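Local structure of protein tyrosine phosphatase-like protein (Leishmania major, 3S4O) at residues 8-13 against 125-130; 25-30 against 121-126; 47-52 against 95-100; 88-93 against 110-115. The protein dephosphorylates phosphotyrosine in proteins and may act as a virulence factor that supports survival of the parasite within host macrophages. All coordinates share one frame; numbering follows the deposited sequence.

Interaction 1 of 4, residues 8-13 against 125-130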
loop_
_atom_site.group_PDB
_atom_site.type_symbol
_atom_site.label_atom_id
_atom_site.label_comp_id
_atom_site.label_asym_id
_atom_site.label_seq_id
_atom_site.Cartn_x
_atom_site.Cartn_y
_atom_site.Cartn_z
ATOM N N THR A 8 -4.853 -6.390 6.448
ATOM C CA THR A 8 -5.587 -6.940 5.324
ATOM C C THR A 8 -4.616 -7.133 4.174
ATOM O O THR A 8 -4.011 -6.169 3.713
ATOM C CB THR A 8 -6.703 -5.972 4.899
ATOM O OG1 THR A 8 -7.635 -5.827 5.974
ATOM C CG2 THR A 8 -7.423 -6.454 3.678
ATOM N N LEU A 9 -4.453 -8.378 3.732
ATOM C CA LEU A 9 -3.560 -8.710 2.614
ATOM C C LEU A 9 -4.320 -8.647 1.296
ATOM O O LEU A 9 -5.294 -9.383 1.087
ATOM C CB LEU A 9 -2.951 -10.101 2.799
ATOM C CG LEU A 9 -1.934 -10.589 1.755
ATOM C CD1 LEU A 9 -0.724 -9.677 1.706
ATOM C CD2 LEU A 9 -1.501 -12.005 2.091
ATOM N N ILE A 10 -3.874 -7.761 0.413
ATOM C CA ILE A 10 -4.437 -7.655 -0.934
ATOM C C ILE A 10 -3.356 -7.910 -1.968
ATOM O O ILE A 10 -2.380 -7.171 -2.044
ATOM C CB ILE A 10 -5.072 -6.272 -1.233
ATOM C CG1 ILE A 10 -6.098 -5.906 -0.154
ATOM C CG2 ILE A 10 -5.731 -6.305 -2.608
ATOM C CD1 ILE A 10 -7.190 -4.937 -0.601
ATOM N N ASP A 11 -3.546 -8.953 -2.769
ATOM C CA ASP A 11 -2.601 -9.287 -3.823
ATOM C C ASP A 11 -2.896 -8.518 -5.109
ATOM O O ASP A 11 -4.035 -8.434 -5.556
ATOM C CB ASP A 11 -2.609 -10.793 -4.113
ATOM C CG ASP A 11 -1.923 -11.614 -3.024
ATOM O OD1 ASP A 11 -1.182 -11.041 -2.194
ATOM O OD2 ASP A 11 -2.133 -12.840 -3.001
ATOM N N CYS A 12 -1.852 -7.940 -5.682
ATOM C CA CYS A 12 -1.909 -7.370 -7.020
ATOM C C CYS A 12 -1.233 -8.359 -7.964
ATOM O O CYS A 12 -0.028 -8.602 -7.860
ATOM C CB CYS A 12 -1.198 -6.017 -7.075
ATOM S SG CYS A 12 -1.240 -5.226 -8.694
ATOM N N CYS A 13 -2.015 -8.901 -8.892
ATOM C CA CYS A 13 -1.565 -9.988 -9.758
ATOM C C CYS A 13 -1.189 -9.548 -11.172
ATOM O O CYS A 13 -1.701 -8.561 -11.684
ATOM C CB CYS A 13 -2.646 -11.071 -9.829
ATOM S SG CYS A 13 -2.999 -11.830 -8.218
ATOM N N ILE A 125 -6.929 3.609 -0.861
ATOM C CA ILE A 125 -7.016 4.165 -2.199
ATOM C C ILE A 125 -5.696 4.053 -2.943
ATOM O O ILE A 125 -5.708 3.915 -4.149
ATOM C CB ILE A 125 -7.623 5.578 -2.271
ATOM C CG1 ILE A 125 -8.390 5.673 -3.606
ATOM C CG2 ILE A 125 -6.561 6.659 -2.110
ATOM C CD1 ILE A 125 -8.935 6.996 -3.923
ATOM N N LEU A 126 -4.570 4.051 -2.232
ATOM C CA LEU A 126 -3.261 3.790 -2.857
ATOM C C LEU A 126 -3.195 2.372 -3.380
ATOM O O LEU A 126 -2.647 2.106 -4.455
ATOM C CB LEU A 126 -2.112 3.992 -1.865
ATOM C CG LEU A 126 -1.570 5.423 -1.722
ATOM C CD1 LEU A 126 -0.156 5.346 -1.170
ATOM C CD2 LEU A 126 -1.585 6.228 -3.032
ATOM N N VAL A 127 -3.733 1.448 -2.599
ATOM C CA VAL A 127 -3.742 0.041 -2.990
ATOM C C VAL A 127 -4.646 -0.145 -4.196
ATOM O O VAL A 127 -4.271 -0.803 -5.165
ATOM C CB VAL A 127 -4.168 -0.860 -1.831
ATOM C CG1 VAL A 127 -4.408 -2.277 -2.307
ATOM C CG2 VAL A 127 -3.104 -0.821 -0.753
ATOM N N ALA A 128 -5.818 0.477 -4.149
ATOM C CA ALA A 128 -6.770 0.429 -5.250
ATOM C C ALA A 128 -6.090 0.887 -6.533
ATOM O O ALA A 128 -6.214 0.268 -7.580
ATOM C CB ALA A 128 -7.970 1.304 -4.945
ATOM N N LEU A 129 -5.354 1.980 -6.433
ATOM C CA LEU A 129 -4.673 2.542 -7.583
ATOM C C LEU A 129 -3.631 1.595 -8.160
ATOM O O LEU A 129 -3.471 1.534 -9.378
ATOM C CB LEU A 129 -3.975 3.831 -7.194
ATOM C CG LEU A 129 -3.123 4.419 -8.331
ATOM C CD1 LEU A 129 -3.959 5.271 -9.264
ATOM C CD2 LEU A 129 -1.949 5.172 -7.783
ATOM N N ALA A 130 -2.892 0.913 -7.282
ATOM C CA ALA A 130 -1.892 -0.072 -7.716
ATOM C C ALA A 130 -2.564 -1.192 -8.504
ATOM O O ALA A 130 -2.040 -1.638 -9.527
ATOM C CB ALA A 130 -1.124 -0.646 -6.529
#
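Strand residues Ile-10 and Cys-12 face Val-127 and Ala-130 of the helix, with CA atoms 8.0 Å apart between Ile-10 and Val-127 and 7.3 Å apart between Cys-12 and Ala-130. Two residues along the strand thus match three along the helix: every second strand residue points to the same side of the sheet, and a step of three brings the helix back to nearly the same face. The CB atoms of all four point toward the opposite segment. Ile-10 meets Val-127 flank against branch, its CB lying 4.2 Å from Val-127 CG1. That methyl is the branch placed trans to the Val-127 backbone N (chi1 170°), which sends it out from the helix to the strand. Beta-branched residues fill such a gap well, being broad close to the main chain. Farther along, Cys-12 uses its sulfur: SG comes within 3.8 Å of Ala-130 O; no hydrogen bond joins the segments. The small methyl of Ala-130 lets the helix come close here, and Phe-25 of the adjacent strand 21-28 also packs on it. Strand 7-13 is an edge strand of the sheet, paired antiparallel with 21-28. With all four touching residues buried and cohesion resting on dispersion forces, the contact supplies shape and water exclusion rather than directional bonding, joining the edge of the sheet to helix 122-133.

Interaction 2 of 4, residues 25-30 against 121-126. With THJ (thiosulfate), chain C.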
loop_
_atom_site.group_PDB
_atom_site.type_symbol
_atom_site.label_atom_id
_atom_site.label_comp_id
_atom_site.label_asym_id
_atom_site.label_seq_id
_atom_site.Cartn_x
_atom_site.Cartn_y
_atom_site.Cartn_z
ATOM N N PHE A 25 0.102 -6.399 -1.002
ATOM C CA PHE A 25 -0.192 -5.200 -0.210
ATOM C C PHE A 25 -0.833 -5.523 1.126
ATOM O O PHE A 25 -1.771 -6.322 1.209
ATOM C CB PHE A 25 -1.072 -4.223 -0.982
ATOM C CG PHE A 25 -0.404 -3.672 -2.201
ATOM C CD1 PHE A 25 0.686 -2.828 -2.076
ATOM C CD2 PHE A 25 -0.843 -4.024 -3.469
ATOM C CE1 PHE A 25 1.328 -2.328 -3.187
ATOM C CE2 PHE A 25 -0.211 -3.524 -4.594
ATOM C CZ PHE A 25 0.882 -2.679 -4.456
ATOM N N LEU A 26 -0.292 -4.901 2.168
ATOM C CA LEU A 26 -0.840 -4.989 3.504
ATOM C C LEU A 26 -1.401 -3.644 3.900
ATOM O O LEU A 26 -0.648 -2.681 4.019
ATOM C CB LEU A 26 0.243 -5.358 4.509
ATOM C CG LEU A 26 0.493 -6.815 4.839
ATOM C CD1 LEU A 26 1.665 -6.866 5.826
ATOM C CD2 LEU A 26 -0.760 -7.474 5.450
ATOM N N ILE A 27 -2.715 -3.570 4.081
ATOM C CA ILE A 27 -3.345 -2.414 4.689
ATOM C C ILE A 27 -3.323 -2.616 6.209
ATOM O O ILE A 27 -3.890 -3.566 6.732
ATOM C CB ILE A 27 -4.800 -2.195 4.234
ATOM C CG1 ILE A 27 -4.892 -2.036 2.706
ATOM C CG2 ILE A 27 -5.356 -0.909 4.897
ATOM C CD1 ILE A 27 -6.296 -2.129 2.163
ATOM N N LEU A 28 -2.647 -1.710 6.904
ATOM C CA LEU A 28 -2.367 -1.863 8.331
ATOM C C LEU A 28 -2.909 -0.714 9.142
ATOM O O LEU A 28 -3.106 0.377 8.624
ATOM C CB LEU A 28 -0.853 -1.929 8.596
ATOM C CG LEU A 28 -0.001 -2.992 7.891
ATOM C CD1 LEU A 28 1.430 -2.447 7.615
ATOM C CD2 LEU A 28 0.073 -4.263 8.732
ATOM N N ASP A 29 -3.103 -0.965 10.430
ATOM C CA ASP A 29 -3.262 0.103 11.407
ATOM C C ASP A 29 -1.909 0.743 11.717
ATOM O O ASP A 29 -0.857 0.121 11.568
ATOM C CB ASP A 29 -3.876 -0.418 12.709
ATOM C CG ASP A 29 -5.384 -0.572 12.621
ATOM O OD1 ASP A 29 -5.975 -0.106 11.616
ATOM O OD2 ASP A 29 -5.981 -1.145 13.562
ATOM N N ALA A 30 -1.962 1.996 12.137
ATOM C CA ALA A 30 -0.790 2.695 12.623
ATOM C C ALA A 30 -0.358 2.070 13.946
ATOM O O ALA A 30 -1.199 1.610 14.721
ATOM C CB ALA A 30 -1.096 4.176 12.824
ATOM N N GLY A 121 -9.693 4.915 4.167
ATOM C CA GLY A 121 -9.690 5.947 3.141
ATOM C C GLY A 121 -8.387 6.013 2.390
ATOM O O GLY A 121 -8.268 5.477 1.288
ATOM N N ARG A 122 -7.401 6.635 3.023
ATOM C CA ARG A 122 -6.173 7.029 2.351
ATOM C C ARG A 122 -5.297 5.825 2.000
ATOM O O ARG A 122 -4.790 5.714 0.880
ATOM C CB ARG A 122 -5.412 7.999 3.245
ATOM C CG ARG A 122 -6.048 9.334 3.344
ATOM C CD ARG A 122 -5.266 10.214 4.308
ATOM N NE ARG A 122 -5.785 10.037 5.653
ATOM C CZ ARG A 122 -5.504 10.815 6.689
ATOM N NH1 ARG A 122 -4.671 11.840 6.573
ATOM N NH2 ARG A 122 -6.056 10.548 7.863
ATOM N N ALA A 123 -5.128 4.934 2.968
ATOM C CA ALA A 123 -4.376 3.702 2.747
ATOM C C ALA A 123 -4.962 2.850 1.617
ATOM O O ALA A 123 -4.244 2.534 0.676
ATOM C CB ALA A 123 -4.238 2.883 4.037
ATOM N N PRO A 124 -6.252 2.508 1.682
ATOM C CA PRO A 124 -6.863 1.683 0.645
ATOM C C PRO A 124 -6.856 2.286 -0.744
ATOM O O PRO A 124 -6.819 1.539 -1.727
ATOM C CB PRO A 124 -8.322 1.545 1.102
ATOM C CG PRO A 124 -8.304 1.753 2.516
ATOM C CD PRO A 124 -7.166 2.685 2.823
ATOM N N ILE A 125 -6.929 3.609 -0.861
ATOM C CA ILE A 125 -7.016 4.165 -2.199
ATOM C C ILE A 125 -5.696 4.053 -2.943
ATOM O O ILE A 125 -5.708 3.915 -4.149
ATOM C CB ILE A 125 -7.623 5.578 -2.271
ATOM C CG1 ILE A 125 -8.390 5.673 -3.606
ATOM C CG2 ILE A 125 -6.561 6.659 -2.110
ATOM C CD1 ILE A 125 -8.935 6.996 -3.923
ATOM N N LEU A 126 -4.570 4.051 -2.232
ATOM C CA LEU A 126 -3.261 3.790 -2.857
ATOM C C LEU A 126 -3.195 2.372 -3.380
ATOM O O LEU A 126 -2.647 2.106 -4.455
ATOM C CB LEU A 126 -2.112 3.992 -1.865
ATOM C CG LEU A 126 -1.570 5.423 -1.722
ATOM C CD1 LEU A 126 -0.156 5.346 -1.170
ATOM C CD2 LEU A 126 -1.585 6.228 -3.032
HETATM S S1 THJ C . -7.621 6.500 6.670
HETATM O O1 THJ C . -7.270 7.801 6.059
HETATM O O2 THJ C . -9.016 6.154 6.308
HETATM O O3 THJ C . -7.543 6.603 8.147
HETATM S S2 THJ C . -6.410 5.122 6.023
#
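Ile-27 spreads its two branches over the first turn of the helix, one on Ala-123 and the other on Pro-124. Its CG2, held trans to the backbone N by chi1 of -58°, lies 4.0 Å from Ala-123 CB. The longer arm reaches to the next helix residue, where CD1 stands 4.1 Å from Pro-124 CA, with the proline ring beside it. Isoleucine suits the place because its branches diverge at CB and cover two consecutive helix residues. Alanine keeps the helix near the strand, and proline is well tolerated in a first turn, where its missing N-H is not required by the helix.

The N-terminal end of this turn belongs to the phosphatase P-loop, the HCXXGXXR signature that ends at Arg-122. Gly-121 is the N-cap. The backbone N of Arg-122 gives a weak hydrogen bond of 3.3 Å to thiosulfate O1, an oxygen that also lies at the edge of the guanidinium, in its plane. Ala-123 touches both partners: its CB is 3.7 Å from thiosulfate S2. The helix start probably stabilises the anion, much as the phosphate of a substrate would probably be held. Strand 21-28, which carries Ile-27, runs between strands 7-13 and 111-115, and helix 122-133 lies across this face, with Val-127 continuing the packing on Ile-27 and Val-114 touching Ala-123.

Interaction 3 of 4, residues 47-52 against 95-100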
loop_
_atom_site.group_PDB
_atom_site.type_symbol
_atom_site.label_atom_id
_atom_site.label_comp_id
_atom_site.label_asym_id
_atom_site.label_seq_id
_atom_site.Cartn_x
_atom_site.Cartn_y
_atom_site.Cartn_z
ATOM N N GLY A 47 7.506 -10.277 6.045
ATOM C CA GLY A 47 8.408 -9.960 4.965
ATOM C C GLY A 47 8.303 -8.569 4.388
ATOM O O GLY A 47 8.712 -8.344 3.249
ATOM N N VAL A 48 7.808 -7.616 5.177
ATOM C CA VAL A 48 7.593 -6.273 4.665
ATOM C C VAL A 48 8.898 -5.604 4.250
ATOM O O VAL A 48 9.843 -5.517 5.019
ATOM C CB VAL A 48 6.830 -5.366 5.655
ATOM C CG1 VAL A 48 6.799 -3.934 5.122
ATOM C CG2 VAL A 48 5.400 -5.907 5.863
ATOM N N ARG A 49 8.904 -5.101 3.025
ATOM C CA ARG A 49 10.062 -4.447 2.429
ATOM C C ARG A 49 9.939 -2.924 2.575
ATOM O O ARG A 49 10.908 -2.227 2.879
ATOM C CB ARG A 49 10.153 -4.864 0.942
ATOM C CG ARG A 49 11.314 -4.268 0.144
ATOM C CD ARG A 49 12.677 -4.831 0.558
ATOM N NE ARG A 49 13.232 -4.143 1.724
ATOM C CZ ARG A 49 13.860 -2.963 1.696
ATOM N NH1 ARG A 49 14.059 -2.309 0.552
ATOM N NH2 ARG A 49 14.312 -2.435 2.831
ATOM N N HIS A 50 8.732 -2.433 2.332
ATOM C CA HIS A 50 8.436 -0.999 2.301
ATOM C C HIS A 50 7.233 -0.699 3.197
ATOM O O HIS A 50 6.243 -1.416 3.168
ATOM C CB HIS A 50 8.104 -0.555 0.872
ATOM C CG HIS A 50 9.268 -0.605 -0.065
ATOM N ND1 HIS A 50 10.307 0.302 -0.007
ATOM C CD2 HIS A 50 9.562 -1.452 -1.081
ATOM C CE1 HIS A 50 11.201 0.007 -0.935
ATOM N NE2 HIS A 50 10.772 -1.052 -1.604
ATOM N N LEU A 51 7.346 0.350 3.993
ATOM C CA LEU A 51 6.240 0.834 4.809
ATOM C C LEU A 51 5.936 2.261 4.417
ATOM O O LEU A 51 6.808 3.126 4.485
ATOM C CB LEU A 51 6.551 0.759 6.300
ATOM C CG LEU A 51 5.389 1.077 7.263
ATOM C CD1 LEU A 51 4.191 0.168 7.093
ATOM C CD2 LEU A 51 5.878 1.032 8.709
ATOM N N VAL A 52 4.700 2.483 3.982
ATOM C CA VAL A 52 4.245 3.798 3.535
ATOM C C VAL A 52 3.251 4.347 4.543
ATOM O O VAL A 52 2.211 3.733 4.824
ATOM C CB VAL A 52 3.594 3.729 2.132
ATOM C CG1 VAL A 52 3.132 5.119 1.656
ATOM C CG2 VAL A 52 4.565 3.130 1.132
ATOM N N ASP A 95 7.162 0.892 -9.721
ATOM C CA ASP A 95 7.935 0.676 -10.940
ATOM C C ASP A 95 9.309 0.097 -10.592
ATOM O O ASP A 95 9.802 -0.795 -11.266
ATOM C CB ASP A 95 8.148 1.984 -11.723
ATOM C CG ASP A 95 6.878 2.485 -12.429
ATOM O OD1 ASP A 95 5.850 1.761 -12.445
ATOM O OD2 ASP A 95 6.901 3.633 -12.949
ATOM N N THR A 96 9.924 0.625 -9.538
ATOM C CA THR A 96 11.285 0.237 -9.168
ATOM C C THR A 96 11.289 -1.177 -8.629
ATOM O O THR A 96 12.168 -1.974 -8.947
ATOM C CB THR A 96 11.871 1.202 -8.105
ATOM O OG1 THR A 96 11.890 2.540 -8.632
ATOM C CG2 THR A 96 13.278 0.791 -7.703
ATOM N N GLU A 97 10.280 -1.488 -7.832
ATOM C CA GLU A 97 10.130 -2.831 -7.280
ATOM C C GLU A 97 9.837 -3.840 -8.395
ATOM O O GLU A 97 10.287 -4.990 -8.357
ATOM C CB GLU A 97 9.020 -2.860 -6.222
ATOM C CG GLU A 97 9.455 -2.363 -4.834
ATOM C CD GLU A 97 10.664 -3.119 -4.282
ATOM O OE1 GLU A 97 10.625 -4.368 -4.252
ATOM O OE2 GLU A 97 11.669 -2.467 -3.904
ATOM N N LEU A 98 9.102 -3.386 -9.403
ATOM C CA LEU A 98 8.773 -4.225 -10.557
ATOM C C LEU A 98 10.015 -4.542 -11.375
ATOM O O LEU A 98 10.204 -5.670 -11.815
ATOM C CB LEU A 98 7.737 -3.529 -11.438
ATOM C CG LEU A 98 7.071 -4.388 -12.505
ATOM C CD1 LEU A 98 6.413 -5.615 -11.894
ATOM C CD2 LEU A 98 6.029 -3.526 -13.249
ATOM N N ALA A 99 10.861 -3.535 -11.572
ATOM C CA ALA A 99 12.131 -3.722 -12.284
ATOM C C ALA A 99 13.088 -4.596 -11.476
ATOM O O ALA A 99 13.871 -5.344 -12.051
ATOM C CB ALA A 99 12.779 -2.369 -12.607
ATOM N N ARG A 100 13.028 -4.493 -10.149
ATOM C CA ARG A 100 13.886 -5.301 -9.270
ATOM C C ARG A 100 13.640 -6.796 -9.503
ATOM O O ARG A 100 14.585 -7.586 -9.559
ATOM C CB ARG A 100 13.661 -4.960 -7.791
ATOM C CG ARG A 100 14.724 -5.533 -6.858
ATOM C CD ARG A 100 14.637 -4.972 -5.436
ATOM N NE ARG A 100 13.423 -5.385 -4.734
ATOM C CZ ARG A 100 13.350 -6.256 -3.724
ATOM N NH1 ARG A 100 14.426 -6.851 -3.241
ATOM N NH2 ARG A 100 12.161 -6.525 -3.178
HETATM O O HOH W 1 13.646 -2.968 -2.122
#
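His-50 and Glu-97 reach out from strand and helix in opposite directions and join in the tight, buried heart of this contact. The imidazole NE2 donates to Glu-97 OE2 over 2.8 Å in a nearly straight bond, with the acceptor almost exactly in the ring plane. The carboxylate is turned steeply, its plane 67° from the ring, and OE2 is met from above that plane. Histidine fits because it offers a ring nitrogen at each end: ND1 is hydrogen-bonded to His-72 of strand 70-73, and the two bonds together fix the rotation of the ring. Glu-97 curls back through a bend at chi2 of -56° and presents its other oxygen to Arg-100. There the guanidinium grips side-on, NE and NH2 both binding OE1, with NH2 2.9 Å from Glu-97 OE1 in a salt bridge. These bonds satisfy a buried carboxylate and would favour its charged form.

The outer side is looser. Arg-49 and Arg-100 are partly exposed, and Arg-49 CG lies 4.1 Å from Arg-100 NH2 without a bond. Arg-49 has its own salt bridge to Asp-70, while its NH1 reaches Glu-97 indirectly: water accepts from Arg-49 NH1 at 2.8 Å and donates to Glu-97 OE2 at 2.7 Å. That water lies above one face of the Arg-100 guanidinium, displaced toward its rim. The strand and helix segments run antiparallel at 173°, their axes 11.7 Å apart, so long polar side chains must bridge the interval. Such a helix laid against a mainly parallel sheet is typical of the alpha/beta phosphatase domain, and here it is joined through a histidine-carboxylate hydrogen bond.

Interaction 4 of 4, residues 88-93 against 110-115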
loop_
_atom_site.group_PDB
_atom_site.type_symbol
_atom_site.label_atom_id
_atom_site.label_comp_id
_atom_site.label_asym_id
_atom_site.label_seq_id
_atom_site.Cartn_x
_atom_site.Cartn_y
_atom_site.Cartn_z
ATOM N N ASP A 88 2.765 10.076 -7.883
ATOM C CA ASP A 88 3.994 9.896 -8.661
ATOM C C ASP A 88 5.061 9.161 -7.852
ATOM O O ASP A 88 5.780 8.333 -8.390
ATOM C CB ASP A 88 4.513 11.236 -9.191
ATOM C CG ASP A 88 3.645 11.790 -10.327
ATOM O OD1 ASP A 88 2.870 11.007 -10.939
ATOM O OD2 ASP A 88 3.726 13.012 -10.612
ATOM N N SER A 89 5.139 9.454 -6.556
ATOM C CA SER A 89 6.117 8.792 -5.681
ATOM C C SER A 89 5.782 7.311 -5.509
ATOM O O SER A 89 6.665 6.477 -5.437
ATOM C CB SER A 89 6.169 9.481 -4.313
ATOM O OG SER A 89 6.949 10.676 -4.352
ATOM N N TRP A 90 4.485 7.024 -5.442
ATOM C CA TRP A 90 3.943 5.673 -5.281
ATOM C C TRP A 90 4.230 4.850 -6.506
ATOM O O TRP A 90 4.760 3.745 -6.400
ATOM C CB TRP A 90 2.432 5.762 -5.031
ATOM C CG TRP A 90 1.625 4.490 -4.808
ATOM C CD1 TRP A 90 0.455 4.167 -5.428
ATOM C CD2 TRP A 90 1.850 3.452 -3.836
ATOM N NE1 TRP A 90 -0.031 2.978 -4.945
ATOM C CE2 TRP A 90 0.811 2.519 -3.967
ATOM C CE3 TRP A 90 2.837 3.216 -2.883
ATOM C CZ2 TRP A 90 0.726 1.374 -3.177
ATOM C CZ3 TRP A 90 2.757 2.060 -2.107
ATOM C CH2 TRP A 90 1.707 1.165 -2.255
ATOM N N LEU A 91 3.919 5.402 -7.674
ATOM C CA LEU A 91 4.184 4.705 -8.925
ATOM C C LEU A 91 5.688 4.513 -9.139
ATOM O O LEU A 91 6.120 3.477 -9.658
ATOM C CB LEU A 91 3.577 5.446 -10.127
ATOM C CG LEU A 91 2.058 5.639 -10.205
ATOM C CD1 LEU A 91 1.722 6.619 -11.364
ATOM C CD2 LEU A 91 1.329 4.335 -10.384
ATOM N N LYS A 92 6.483 5.501 -8.729
ATOM C CA LYS A 92 7.944 5.403 -8.863
ATOM C C LYS A 92 8.476 4.214 -8.056
ATOM O O LYS A 92 9.281 3.426 -8.551
ATOM C CB LYS A 92 8.654 6.689 -8.409
ATOM C CG LYS A 92 10.197 6.604 -8.464
ATOM C CD LYS A 92 10.718 6.574 -9.897
ATOM C CE LYS A 92 12.231 6.613 -9.966
ATOM N NZ LYS A 92 12.734 7.162 -11.265
ATOM N N LEU A 93 8.010 4.110 -6.814
ATOM C CA LEU A 93 8.368 3.006 -5.919
ATOM C C LEU A 93 7.949 1.646 -6.499
ATOM O O LEU A 93 8.701 0.687 -6.472
ATOM C CB LEU A 93 7.709 3.202 -4.545
ATOM C CG LEU A 93 7.778 2.056 -3.528
ATOM C CD1 LEU A 93 9.207 1.795 -3.060
ATOM C CD2 LEU A 93 6.883 2.338 -2.343
ATOM N N PRO A 110 7.498 -8.678 -3.431
ATOM C CA PRO A 110 7.559 -7.887 -2.212
ATOM C C PRO A 110 6.213 -7.658 -1.549
ATOM O O PRO A 110 5.188 -7.524 -2.224
ATOM C CB PRO A 110 8.101 -6.537 -2.675
ATOM C CG PRO A 110 7.927 -6.500 -4.112
ATOM C CD PRO A 110 7.596 -7.847 -4.637
ATOM N N THR A 111 6.245 -7.631 -0.221
ATOM C CA THR A 111 5.142 -7.168 0.581
ATOM C C THR A 111 5.394 -5.698 0.885
ATOM O O THR A 111 6.499 -5.297 1.277
ATOM C CB THR A 111 4.965 -8.001 1.866
ATOM O OG1 THR A 111 4.721 -9.366 1.512
ATOM C CG2 THR A 111 3.779 -7.497 2.686
ATOM N N ILE A 112 4.367 -4.894 0.650
ATOM C CA ILE A 112 4.448 -3.463 0.843
ATOM C C ILE A 112 3.325 -3.069 1.764
ATOM O O ILE A 112 2.163 -3.337 1.482
ATOM C CB ILE A 112 4.363 -2.710 -0.500
ATOM C CG1 ILE A 112 5.622 -3.015 -1.335
ATOM C CG2 ILE A 112 4.178 -1.188 -0.286
ATOM C CD1 ILE A 112 5.369 -3.009 -2.803
ATOM N N GLY A 113 3.680 -2.464 2.888
ATOM C CA GLY A 113 2.704 -2.053 3.889
ATOM C C GLY A 113 2.293 -0.606 3.735
ATOM O O GLY A 113 3.085 0.233 3.318
ATOM N N VAL A 114 1.036 -0.330 4.066
ATOM C CA VAL A 114 0.482 1.011 4.020
ATOM C C VAL A 114 -0.450 1.247 5.208
ATOM O O VAL A 114 -1.376 0.489 5.435
ATOM C CB VAL A 114 -0.298 1.291 2.710
ATOM C CG1 VAL A 114 -0.591 2.775 2.582
ATOM C CG2 VAL A 114 0.471 0.814 1.490
ATOM N N HIS A 115 -0.186 2.303 5.970
ATOM C CA HIS A 115 -1.066 2.672 7.078
ATOM C C HIS A 115 -1.385 4.157 7.131
ATOM O O HIS A 115 -0.648 4.990 6.624
ATOM C CB HIS A 115 -0.508 2.188 8.434
ATOM C CG HIS A 115 0.646 2.987 8.955
ATOM N ND1 HIS A 115 0.485 4.222 9.545
ATOM C CD2 HIS A 115 1.971 2.712 9.011
ATOM C CE1 HIS A 115 1.664 4.687 9.914
ATOM N NE2 HIS A 115 2.583 3.786 9.608
#
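Trp-90 of the helix bears on Ile-112 and Val-114 of the central strand 111-115, within a beta-alpha-beta crossover in which helix 84-103 links strand 70-73 to the parallel strand 111-115, passing over 48-53. The first residue of 88-93 to touch the strand is this tryptophan. Its CB leaves the helix across the line to the strand rather than along it, yet the ring ends close to the sheet: with chi1 at -179°, CG is trans to the backbone N and the indole is carried well out from the helix. The long flat side chain suits a place where the backbones are far apart, the CA atoms of Trp-90 and Val-114 being 11.0 Å from each other. The six-membered part of the indole does the touching, whereas the pyrrole end turns to helix 122-133 and gives its NE1 hydrogen to the carbonyl O of Leu-126. One end of the ring is thus buried in hydrocarbon while its single polar atom is satisfied.

One turn on, Leu-93 does point its CB toward the strand but stands back from it, its CD2 4.9 Å from Ile-112 CG2; it packs instead on His-50 of the next strand. On the sheet, Ile-112 and Val-114 face the helix, and Gly-113 between them has no side chain. Beta-branched residues favour the extended backbone and give the indole a firm, methyl-studded surface. Trp-90 CH2 meets both: Ile-112 CG2 comes to its edge, near the ring plane, at 3.9 Å, and Val-114 CG2 approaches obliquely at 4.0 Å.

How the interactions relate
All four interactions lay helices against one sheet of the phosphatase domain. Interactions 1 and 2 share Ile-125 and Leu-126 of helix 122-133 and are stitched together between their strands, Ile-10 N lying 2.7 Å from Phe-25 O. Interactions 3 and 4 share helix 84-103, their centres 6 Å apart, and their strands pair where His-50 O meets Gly-113 N at 2.8 Å. The two helices meet at Trp-90 of helix 84-103, whose CH2 is also 3.6 Å from Phe-25 CE1. Interaction 2 reaches thiosulfate directly; the side chains of Val-114 and Val-127 stay about 7 and 10 Å from it, and interaction 3 lies away from the active site.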